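Local coordinates for protein GNA33 (Neisseria gonorrhoeae FA 1090, PDB 2G5D) that probably cleaves the beta-1,4 linkage between MurNAc and GlcNAc in peptidoglycan as a lytic transglycosylase, forming a 1,6-anhydro bond in the MurNAc residue, at residues A[271-281]-A[294-305]. Sequence-based numbering, arbitrary orientation.
Sequences IGRYMADKGYL and YMRQNPQRLAEV
Tyr280 reaches across to Tyr294, Arg301 and Glu304. Tyr280 CB lies 3.2 Å from Tyr294 OH, with CZ of that ring almost as near. CG and CD2 pass close to the Tyr294 hydroxyl. The Tyr280 and Tyr294 planes are tilted by 29° and displaced so far, with centroids 5.9 Å apart, that the rings hardly overlap. CD1 and CE1 pass Val305 CG2, and CE1 also nears Glu304 OE2. CE2 and CZ lie against Arg301 CD, which sits over one face of the Tyr280 ring in a CH-pi contact. The guanidinium lies nearly parallel to that ring, 8° apart. At the tip, Tyr280 OH donates to the syn lone pair of Glu304 OE2 at 2.8 Å. Tyr274 OH donates to the same Glu304 OE2 from the anti side, at 2.6 Å. With its CG anti to the backbone N (chi1 178°) and an extended chain, Glu304 carries its carboxylate out to both phenols. Glu304 OE1 forms a salt bridge with Arg301 NH1 at 2.7 Å.

Away from the phenol oxygens the contact is apolar. Val305 sets CG1 against Ile271 CB and Met275 CG, while CG2 faces the Tyr274 edge. Met275 CE packs 3.5 Å from Tyr294 CD2 and also meets Met295 CE. Ile291 of helix 288-297 extends this patch.

The contact joins helix 271-276 and the turn after it to two later helices of the MltA-specific insert domain. Three donors grip one carboxylate, which probably favours its charged form and fixes its rotation.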
# COMPACT_ATOMS: atom_id res chain seq x y z
N ILE A 271 14.10 5.24 10.94
CA ILE A 271 15.23 6.16 11.06
C ILE A 271 14.86 7.40 11.89
O ILE A 271 15.70 7.98 12.57
CB ILE A 271 15.83 6.58 9.68
CG1 ILE A 271 14.79 7.29 8.79
CG2 ILE A 271 16.46 5.35 8.97
CD1 ILE A 271 15.38 8.18 7.68
N GLY A 272 13.58 7.79 11.82
CA GLY A 272 13.03 8.85 12.66
C GLY A 272 13.10 8.58 14.16
O GLY A 272 13.36 9.49 14.94
N ARG A 273 12.87 7.33 14.55
CA ARG A 273 13.00 6.90 15.94
C ARG A 273 14.46 6.75 16.32
O ARG A 273 14.83 6.98 17.47
CB ARG A 273 12.25 5.60 16.22
CG ARG A 273 10.73 5.72 16.18
CD ARG A 273 10.01 4.44 16.63
NE ARG A 273 8.79 4.24 15.86
CZ ARG A 273 8.63 3.32 14.91
NH1 ARG A 273 9.61 2.47 14.61
NH2 ARG A 273 7.47 3.25 14.25
N TYR A 274 15.30 6.37 15.35
CA TYR A 274 16.74 6.31 15.57
C TYR A 274 17.34 7.70 15.86
O TYR A 274 18.10 7.87 16.81
CB TYR A 274 17.46 5.66 14.38
CG TYR A 274 18.98 5.71 14.50
CD1 TYR A 274 19.66 4.79 15.29
CD2 TYR A 274 19.72 6.70 13.83
CE1 TYR A 274 21.05 4.84 15.42
CE2 TYR A 274 21.11 6.75 13.95
CZ TYR A 274 21.77 5.81 14.75
OH TYR A 274 23.14 5.84 14.89
N MET A 275 16.98 8.68 15.03
CA MET A 275 17.48 10.04 15.15
C MET A 275 17.07 10.75 16.45
O MET A 275 17.82 11.58 16.96
CB MET A 275 17.02 10.87 13.96
CG MET A 275 17.75 10.56 12.67
SD MET A 275 17.07 11.50 11.31
CE MET A 275 17.91 13.06 11.51
N ALA A 276 15.90 10.40 16.97
CA ALA A 276 15.30 11.06 18.14
C ALA A 276 16.06 10.78 19.44
O ALA A 276 16.24 11.68 20.26
CB ALA A 276 13.85 10.67 18.28
N ASP A 277 16.48 9.53 19.61
CA ASP A 277 17.26 9.15 20.78
C ASP A 277 18.76 9.07 20.48
O ASP A 277 19.48 8.28 21.10
CB ASP A 277 16.75 7.84 21.38
CG ASP A 277 16.78 6.68 20.40
OD1 ASP A 277 15.69 6.22 19.99
OD2 ASP A 277 17.89 6.23 20.05
N LYS A 278 19.23 9.89 19.54
CA LYS A 278 20.66 9.94 19.21
C LYS A 278 21.49 11.17 19.65
O LYS A 278 22.71 11.05 19.76
CB LYS A 278 20.91 9.60 17.74
CG LYS A 278 21.27 8.13 17.52
CD LYS A 278 22.62 7.77 18.15
CE LYS A 278 22.83 6.27 18.17
NZ LYS A 278 24.27 5.89 18.07
N GLY A 279 20.90 12.36 19.86
CA GLY A 279 19.53 12.71 19.53
C GLY A 279 19.60 13.87 18.56
O GLY A 279 19.65 15.03 18.96
N TYR A 280 19.62 13.52 17.27
CA TYR A 280 19.89 14.46 16.19
C TYR A 280 18.72 15.41 15.91
O TYR A 280 18.93 16.59 15.68
CB TYR A 280 20.27 13.70 14.92
CG TYR A 280 21.40 12.71 15.13
CD1 TYR A 280 21.33 11.42 14.59
CD2 TYR A 280 22.53 13.06 15.87
CE1 TYR A 280 22.37 10.51 14.78
CE2 TYR A 280 23.57 12.16 16.08
CZ TYR A 280 23.48 10.90 15.53
OH TYR A 280 24.51 10.02 15.74
N LEU A 281 17.51 14.86 15.93
CA LEU A 281 16.29 15.65 15.84
C LEU A 281 15.35 15.26 16.96
O LEU A 281 15.51 14.20 17.57
CB LEU A 281 15.60 15.43 14.50
CG LEU A 281 16.12 16.11 13.24
CD1 LEU A 281 15.25 15.71 12.06
CD2 LEU A 281 16.16 17.63 13.38
N TYR A 294 17.88 18.39 7.89
CA TYR A 294 18.95 18.01 8.83
C TYR A 294 20.16 17.41 8.09
O TYR A 294 21.31 17.68 8.44
CB TYR A 294 18.43 17.04 9.90
CG TYR A 294 19.53 16.53 10.83
CD1 TYR A 294 19.81 17.18 12.03
CD2 TYR A 294 20.30 15.41 10.50
CE1 TYR A 294 20.82 16.73 12.88
CE2 TYR A 294 21.31 14.96 11.33
CZ TYR A 294 21.57 15.62 12.52
OH TYR A 294 22.58 15.16 13.35
N MET A 295 19.88 16.63 7.05
CA MET A 295 20.91 15.91 6.30
C MET A 295 21.70 16.83 5.36
O MET A 295 22.91 16.62 5.14
CB MET A 295 20.25 14.77 5.52
CG MET A 295 20.83 13.39 5.79
SD MET A 295 21.33 13.05 7.50
CE MET A 295 19.85 12.38 8.26
N ARG A 296 21.02 17.84 4.82
CA ARG A 296 21.68 18.84 3.98
C ARG A 296 22.65 19.67 4.83
O ARG A 296 23.72 20.07 4.35
CB ARG A 296 20.64 19.73 3.28
CG ARG A 296 21.00 20.09 1.83
CD ARG A 296 20.78 18.92 0.84
NE ARG A 296 19.56 19.07 0.04
CZ ARG A 296 19.21 18.26 -0.97
NH1 ARG A 296 19.97 17.22 -1.32
NH2 ARG A 296 18.08 18.49 -1.63
N GLN A 297 22.27 19.91 6.09
CA GLN A 297 23.12 20.60 7.06
C GLN A 297 24.15 19.66 7.72
O GLN A 297 25.17 20.12 8.24
CB GLN A 297 22.29 21.26 8.17
CG GLN A 297 21.25 22.33 7.72
CD GLN A 297 21.86 23.58 7.08
OE1 GLN A 297 21.50 23.94 5.96
NE2 GLN A 297 22.77 24.25 7.79
N ASN A 298 23.89 18.35 7.68
CA ASN A 298 24.72 17.35 8.37
C ASN A 298 25.09 16.11 7.54
O ASN A 298 24.74 14.98 7.91
CB ASN A 298 24.05 16.92 9.67
CG ASN A 298 24.02 18.02 10.69
OD1 ASN A 298 25.01 18.26 11.39
ND2 ASN A 298 22.90 18.72 10.78
N PRO A 299 25.86 16.31 6.44
CA PRO A 299 26.28 15.22 5.55
C PRO A 299 27.09 14.12 6.25
O PRO A 299 27.15 12.99 5.76
CB PRO A 299 27.15 15.94 4.51
CG PRO A 299 27.56 17.24 5.17
CD PRO A 299 26.39 17.62 6.00
N GLN A 300 27.72 14.45 7.38
CA GLN A 300 28.50 13.50 8.18
C GLN A 300 27.66 12.40 8.88
O GLN A 300 28.22 11.44 9.43
CB GLN A 300 29.39 14.25 9.19
CG GLN A 300 28.74 14.59 10.55
CD GLN A 300 27.80 15.78 10.52
OE1 GLN A 300 27.65 16.46 9.51
NE2 GLN A 300 27.16 16.05 11.65
N ARG A 301 26.34 12.55 8.86
CA ARG A 301 25.44 11.59 9.50
C ARG A 301 24.53 10.80 8.55
O ARG A 301 23.77 9.95 9.01
CB ARG A 301 24.61 12.26 10.59
CG ARG A 301 25.44 12.84 11.72
CD ARG A 301 25.59 11.90 12.92
NE ARG A 301 26.60 12.41 13.86
CZ ARG A 301 27.61 11.69 14.35
NH1 ARG A 301 27.76 10.42 13.99
NH2 ARG A 301 28.48 12.25 15.19
N LEU A 302 24.63 11.09 7.24
CA LEU A 302 23.75 10.52 6.20
C LEU A 302 23.83 9.01 6.11
O LEU A 302 22.79 8.31 6.17
CB LEU A 302 24.13 11.11 4.83
CG LEU A 302 23.12 11.34 3.69
CD1 LEU A 302 23.71 10.90 2.34
CD2 LEU A 302 21.77 10.71 3.92
N ALA A 303 25.05 8.50 5.94
CA ALA A 303 25.28 7.05 5.80
C ALA A 303 24.80 6.29 7.04
O ALA A 303 24.01 5.34 6.93
CB ALA A 303 26.76 6.77 5.53
N GLU A 304 25.25 6.74 8.21
CA GLU A 304 24.88 6.16 9.50
C GLU A 304 23.36 5.97 9.69
O GLU A 304 22.90 4.90 10.09
CB GLU A 304 25.41 7.07 10.59
CG GLU A 304 25.08 6.67 12.01
CD GLU A 304 25.21 7.84 12.96
OE1 GLU A 304 26.10 8.69 12.74
OE2 GLU A 304 24.43 7.92 13.92
N VAL A 305 22.61 7.04 9.44
CA VAL A 305 21.19 7.08 9.74
C VAL A 305 20.41 6.23 8.74
O VAL A 305 19.61 5.38 9.16
CB VAL A 305 20.65 8.54 9.78
CG1 VAL A 305 19.12 8.56 9.79
CG2 VAL A 305 21.18 9.26 11.01